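Long-range contact in PTS-dependent dihydroxyacetone kinase operon regulatory protein (Escherichia coli, PDB 4LRZ), which activates transcription of the dhaKLM operon from a sigma-70 promoter and represses its own expression, the present chain being its probable N-terminal sensor region: residues A74-R87 against L94-C108. Sequence-based numbering, arbitrary orientation.
Sequences ALFILDETACILSR and LQQLSALGFNDGTYC
Ile84 is gripped through its backbone by the 94-108 segment: its N donates to Thr106 O (2.9 Å), and its O accepts from Gly105 N. Cys108 N adds a bond to Ala82 O, and Cys83 and Tyr107 pair in a single beta bridge. With CG1 anti to its carbonyl carbon (chi1 -64°), Ile84 brings CG1 to 3.9 Å from Cys108 SG, while its CD1 lies over one face of the Phe76 ring. Phe76 CZ meets Leu97 CD1 at 3.9 Å and Phe102 CB, and Leu94 CD2 and Leu97 CD1 both touch Ala74 CB. At the hairpin turn, Cys83 SG stands over the Tyr107 ring, 4.1 Å from its centroid. Arg87, bent at chi2 and chi3, makes a long, weak salt bridge from NH1 to Asp104 OD2 (3.5 Å), the two planar groups 80° apart. A water on Arg87 NE donates to Leu94 O and Phe102 O, anchoring the side chain to the backbone; a second accepts from Arg87 N and, weakly, NH1, and donates to Asp104 OD2, bridging the ion pair. Behind these contacts, Asp79 OD1 collects Thr81 N, Thr81 OG1 and Cys83 N, fixing the turn, whereas Thr106 OG1 ties Gly101 O to Asn103 N after the Schellman end of the helix. In this GAF domain, helix 91-99 packs on the face bearing Ala74 and Phe76, while the following loop bonds through its backbone to Ala82 and Ile84, at the start of outermost strand 84-89; Leu75, Ile77 and Leu85 turn to helix 51-66, and strand 157-166 continues the antiparallel sheet beside 74-79.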
loop_
_atom_site.group_PDB
_atom_site.type_symbol
_atom_site.label_atom_id
_atom_site.label_comp_id
_atom_site.label_asym_id
_atom_site.label_seq_id
_atom_site.Cartn_x
_atom_site.Cartn_y
_atom_site.Cartn_z
ATOM N N ALA F 74 24.828 -10.862 5.945
ATOM C CA ALA F 74 24.451 -9.659 6.649
ATOM C C ALA F 74 23.500 -8.928 5.750
ATOM O O ALA F 74 23.612 -8.974 4.510
ATOM C CB ALA F 74 25.682 -8.814 6.897
ATOM N N LEU F 75 22.599 -8.196 6.370
ATOM C CA LEU F 75 21.650 -7.385 5.628
ATOM C C LEU F 75 21.858 -5.927 6.085
ATOM O O LEU F 75 22.081 -5.675 7.291
ATOM C CB LEU F 75 20.236 -7.881 5.920
ATOM C CG LEU F 75 19.891 -9.321 5.470
ATOM C CD1 LEU F 75 18.731 -9.947 6.285
ATOM C CD2 LEU F 75 19.539 -9.349 4.001
ATOM N N PHE F 76 21.781 -4.990 5.133
ATOM C CA PHE F 76 21.997 -3.581 5.380
ATOM C C PHE F 76 20.815 -2.756 4.866
ATOM O O PHE F 76 20.290 -3.033 3.802
ATOM C CB PHE F 76 23.218 -3.088 4.555
ATOM C CG PHE F 76 24.595 -3.583 5.023
ATOM C CD1 PHE F 76 24.798 -4.183 6.256
ATOM C CD2 PHE F 76 25.729 -3.319 4.211
ATOM C CE1 PHE F 76 26.093 -4.572 6.660
ATOM C CE2 PHE F 76 27.036 -3.674 4.607
ATOM C CZ PHE F 76 27.209 -4.311 5.845
ATOM N N ILE F 77 20.437 -1.707 5.588
ATOM C CA ILE F 77 19.661 -0.621 4.981
ATOM C C ILE F 77 20.596 0.598 4.784
ATOM O O ILE F 77 21.296 0.958 5.704
ATOM C CB ILE F 77 18.510 -0.126 5.879
ATOM C CG1 ILE F 77 18.131 -1.177 6.882
ATOM C CG2 ILE F 77 17.317 0.345 4.999
ATOM C CD1 ILE F 77 16.532 -1.267 7.153
ATOM N N LEU F 78 20.607 1.211 3.600
ATOM C CA LEU F 78 21.384 2.421 3.379
ATOM C C LEU F 78 20.434 3.551 2.967
ATOM O O LEU F 78 19.407 3.278 2.299
ATOM C CB LEU F 78 22.474 2.225 2.319
ATOM C CG LEU F 78 23.503 1.079 2.509
ATOM C CD1 LEU F 78 23.006 -0.198 1.830
ATOM C CD2 LEU F 78 24.831 1.441 1.912
ATOM N N ASP F 79 20.790 4.806 3.306
ATOM C CA ASP F 79 19.978 5.957 2.870
ATOM C C ASP F 79 20.276 6.314 1.416
ATOM O O ASP F 79 21.086 5.630 0.793
ATOM C CB ASP F 79 20.092 7.151 3.822
ATOM C CG ASP F 79 21.352 7.932 3.629
ATOM O OD1 ASP F 79 22.227 7.561 2.817
ATOM O OD2 ASP F 79 21.463 9.002 4.261
ATOM N N GLU F 80 19.660 7.370 0.870
ATOM C CA GLU F 80 19.939 7.679 -0.519
ATOM C C GLU F 80 21.395 8.060 -0.815
ATOM O O GLU F 80 21.747 8.123 -1.977
ATOM C CB GLU F 80 19.025 8.738 -1.176
ATOM C CG GLU F 80 18.336 9.956 -0.456
ATOM C CD GLU F 80 18.702 10.264 0.982
ATOM O OE1 GLU F 80 19.299 11.323 1.222
ATOM O OE2 GLU F 80 18.327 9.492 1.883
ATOM N N THR F 81 22.222 8.345 0.195
ATOM C CA THR F 81 23.635 8.718 -0.080
ATOM C C THR F 81 24.598 7.556 0.172
ATOM O O THR F 81 25.768 7.791 0.418
ATOM C CB THR F 81 24.119 9.940 0.765
ATOM O OG1 THR F 81 24.442 9.498 2.086
ATOM C CG2 THR F 81 23.042 11.059 0.869
ATOM N N ALA F 82 24.091 6.315 0.173
ATOM C CA ALA F 82 24.900 5.163 0.533
ATOM C C ALA F 82 25.415 5.135 1.987
ATOM O O ALA F 82 26.437 4.508 2.267
ATOM C CB ALA F 82 26.060 5.024 -0.408
ATOM N N CYS F 83 24.754 5.825 2.902
ATOM C CA CYS F 83 25.151 5.744 4.298
ATOM C C CYS F 83 24.420 4.590 4.979
ATOM O O CYS F 83 23.164 4.515 4.905
ATOM C CB CYS F 83 24.812 7.058 5.003
ATOM S SG CYS F 83 25.420 7.178 6.711
ATOM N N ILE F 84 25.185 3.686 5.622
ATOM C CA ILE F 84 24.595 2.541 6.331
ATOM C C ILE F 84 23.801 3.015 7.540
ATOM O O ILE F 84 24.347 3.621 8.463
ATOM C CB ILE F 84 25.630 1.514 6.762
ATOM C CG1 ILE F 84 26.283 0.893 5.534
ATOM C CG2 ILE F 84 24.940 0.407 7.562
ATOM C CD1 ILE F 84 27.222 -0.194 5.831
ATOM N N LEU F 85 22.500 2.747 7.521
ATOM C CA LEU F 85 21.583 3.174 8.597
ATOM C C LEU F 85 21.392 2.063 9.664
ATOM O O LEU F 85 21.298 2.346 10.859
ATOM C CB LEU F 85 20.222 3.576 8.007
ATOM C CG LEU F 85 20.216 4.801 7.076
ATOM C CD1 LEU F 85 18.876 4.915 6.385
ATOM C CD2 LEU F 85 20.517 6.094 7.846
ATOM N N SER F 86 21.329 0.810 9.202
ATOM C CA SER F 86 21.134 -0.350 10.085
ATOM C C SER F 86 21.711 -1.620 9.473
ATOM O O SER F 86 21.744 -1.777 8.241
ATOM C CB SER F 86 19.645 -0.554 10.303
ATOM O OG SER F 86 19.388 -1.185 11.556
ATOM N N ARG F 87 22.159 -2.525 10.337
ATOM C CA ARG F 87 22.693 -3.815 9.929
ATOM C C ARG F 87 22.092 -4.946 10.776
ATOM O O ARG F 87 21.877 -4.774 11.967
ATOM C CB ARG F 87 24.217 -3.818 10.134
ATOM C CG ARG F 87 24.942 -2.697 9.402
ATOM C CD ARG F 87 25.914 -1.952 10.307
ATOM N NE ARG F 87 26.850 -2.862 10.913
ATOM C CZ ARG F 87 26.799 -3.255 12.180
ATOM N NH1 ARG F 87 25.856 -2.779 13.014
ATOM N NH2 ARG F 87 27.711 -4.106 12.608
ATOM N N LEU F 94 28.753 -9.946 10.499
ATOM C CA LEU F 94 28.718 -8.557 10.924
ATOM C C LEU F 94 30.013 -8.123 11.564
ATOM O O LEU F 94 30.441 -6.987 11.329
ATOM C CB LEU F 94 27.583 -8.284 11.892
ATOM C CG LEU F 94 26.222 -8.328 11.199
ATOM C CD1 LEU F 94 25.037 -8.364 12.206
ATOM C CD2 LEU F 94 26.132 -7.164 10.207
ATOM N N GLN F 95 30.655 -8.991 12.346
ATOM C CA GLN F 95 31.960 -8.584 12.848
ATOM C C GLN F 95 33.016 -8.501 11.741
ATOM O O GLN F 95 33.807 -7.567 11.758
ATOM C CB GLN F 95 32.447 -9.345 14.116
ATOM C CG GLN F 95 33.111 -10.718 13.910
ATOM C CD GLN F 95 34.603 -10.706 13.474
ATOM O OE1 GLN F 95 35.293 -9.673 13.536
ATOM N NE2 GLN F 95 35.102 -11.886 13.042
ATOM N N GLN F 96 33.019 -9.432 10.782
ATOM C CA GLN F 96 33.958 -9.354 9.650
ATOM C C GLN F 96 33.776 -8.081 8.780
ATOM O O GLN F 96 34.751 -7.424 8.397
ATOM C CB GLN F 96 33.894 -10.604 8.782
ATOM C CG GLN F 96 34.212 -11.884 9.546
ATOM C CD GLN F 96 33.941 -13.171 8.757
ATOM O OE1 GLN F 96 33.397 -13.146 7.649
ATOM N NE2 GLN F 96 34.336 -14.309 9.332
ATOM N N LEU F 97 32.533 -7.714 8.495
ATOM C CA LEU F 97 32.256 -6.519 7.710
ATOM C C LEU F 97 32.618 -5.266 8.495
ATOM O O LEU F 97 33.111 -4.282 7.941
ATOM C CB LEU F 97 30.789 -6.490 7.277
ATOM C CG LEU F 97 30.521 -7.556 6.232
ATOM C CD1 LEU F 97 29.002 -7.812 6.111
ATOM C CD2 LEU F 97 31.182 -7.127 4.920
ATOM N N SER F 98 32.412 -5.339 9.804
ATOM C CA SER F 98 32.789 -4.290 10.735
ATOM C C SER F 98 34.341 -4.128 10.761
ATOM O O SER F 98 34.841 -3.024 10.702
ATOM C CB SER F 98 32.179 -4.595 12.104
ATOM O OG SER F 98 32.621 -3.689 13.096
ATOM N N ALA F 99 35.085 -5.225 10.772
ATOM C CA ALA F 99 36.549 -5.168 10.648
ATOM C C ALA F 99 37.023 -4.450 9.367
ATOM O O ALA F 99 38.048 -3.782 9.376
ATOM C CB ALA F 99 37.188 -6.590 10.755
ATOM N N LEU F 100 36.278 -4.579 8.280
ATOM C CA LEU F 100 36.616 -3.887 7.044
ATOM C C LEU F 100 36.175 -2.438 7.016
ATOM O O LEU F 100 36.413 -1.761 6.006
ATOM C CB LEU F 100 36.008 -4.601 5.830
ATOM C CG LEU F 100 36.441 -6.050 5.629
ATOM C CD1 LEU F 100 35.787 -6.614 4.384
ATOM C CD2 LEU F 100 37.979 -6.147 5.547
ATOM N N GLY F 101 35.525 -1.961 8.089
ATOM C CA GLY F 101 34.987 -0.589 8.134
ATOM C C GLY F 101 33.482 -0.367 7.948
ATOM O O GLY F 101 32.989 0.796 8.003
ATOM N N PHE F 102 32.716 -1.434 7.733
ATOM C CA PHE F 102 31.294 -1.242 7.514
ATOM C C PHE F 102 30.559 -1.274 8.855
ATOM O O PHE F 102 30.429 -2.322 9.445
ATOM C CB PHE F 102 30.736 -2.325 6.604
ATOM C CG PHE F 102 31.331 -2.367 5.221
ATOM C CD1 PHE F 102 32.201 -3.378 4.869
ATOM C CD2 PHE F 102 30.973 -1.435 4.267
ATOM C CE1 PHE F 102 32.733 -3.466 3.569
ATOM C CE2 PHE F 102 31.490 -1.508 2.973
ATOM C CZ PHE F 102 32.381 -2.529 2.627
ATOM N N ASN F 103 30.101 -0.123 9.338
ATOM C CA ASN F 103 29.407 0.008 10.609
ATOM C C ASN F 103 28.231 0.908 10.329
ATOM O O ASN F 103 28.112 1.419 9.239
ATOM C CB ASN F 103 30.305 0.704 11.628
ATOM C CG ASN F 103 31.553 -0.082 11.942
ATOM O OD1 ASN F 103 31.490 -1.174 12.542
ATOM N ND2 ASN F 103 32.704 0.458 11.541
ATOM N N ASP F 104 27.371 1.124 11.319
ATOM C CA ASP F 104 26.337 2.153 11.213
ATOM C C ASP F 104 27.013 3.489 10.897
ATOM O O ASP F 104 28.009 3.846 11.512
ATOM C CB ASP F 104 25.546 2.299 12.512
ATOM C CG ASP F 104 24.654 1.121 12.797
ATOM O OD1 ASP F 104 24.141 1.071 13.921
ATOM O OD2 ASP F 104 24.476 0.236 11.939
ATOM N N GLY F 105 26.456 4.208 9.934
ATOM C CA GLY F 105 27.042 5.476 9.472
ATOM C C GLY F 105 28.178 5.474 8.465
ATOM O O GLY F 105 28.578 6.561 8.028
ATOM N N THR F 106 28.742 4.313 8.117
ATOM C CA THR F 106 29.772 4.233 7.076
ATOM C C THR F 106 29.122 4.552 5.726
ATOM O O THR F 106 28.057 3.977 5.399
ATOM C CB THR F 106 30.322 2.808 6.986
ATOM O OG1 THR F 106 31.045 2.507 8.178
ATOM C CG2 THR F 106 31.266 2.612 5.786
ATOM N N TYR F 107 29.730 5.462 4.972
ATOM C CA TYR F 107 29.332 5.746 3.584
ATOM C C TYR F 107 30.019 4.788 2.623
ATOM O O TYR F 107 31.209 4.549 2.738
ATOM C CB TYR F 107 29.710 7.186 3.188
ATOM C CG TYR F 107 29.003 8.252 3.969
ATOM C CD1 TYR F 107 27.771 8.721 3.542
ATOM C CD2 TYR F 107 29.586 8.824 5.127
ATOM C CE1 TYR F 107 27.110 9.736 4.220
ATOM C CE2 TYR F 107 28.937 9.846 5.833
ATOM C CZ TYR F 107 27.671 10.281 5.363
ATOM O OH TYR F 107 26.951 11.253 5.989
ATOM N N CYS F 108 29.270 4.284 1.658
ATOM C CA CYS F 108 29.722 3.228 0.767
ATOM C C CYS F 108 29.637 3.681 -0.678
ATOM O O CYS F 108 29.598 2.830 -1.609
ATOM C CB CYS F 108 28.809 1.990 0.917
ATOM S SG CYS F 108 28.714 1.347 2.580
HETATM O O HOH W 1 28.646 -4.755 10.129
HETATM O O HOH W 2 22.724 -1.717 13.052
#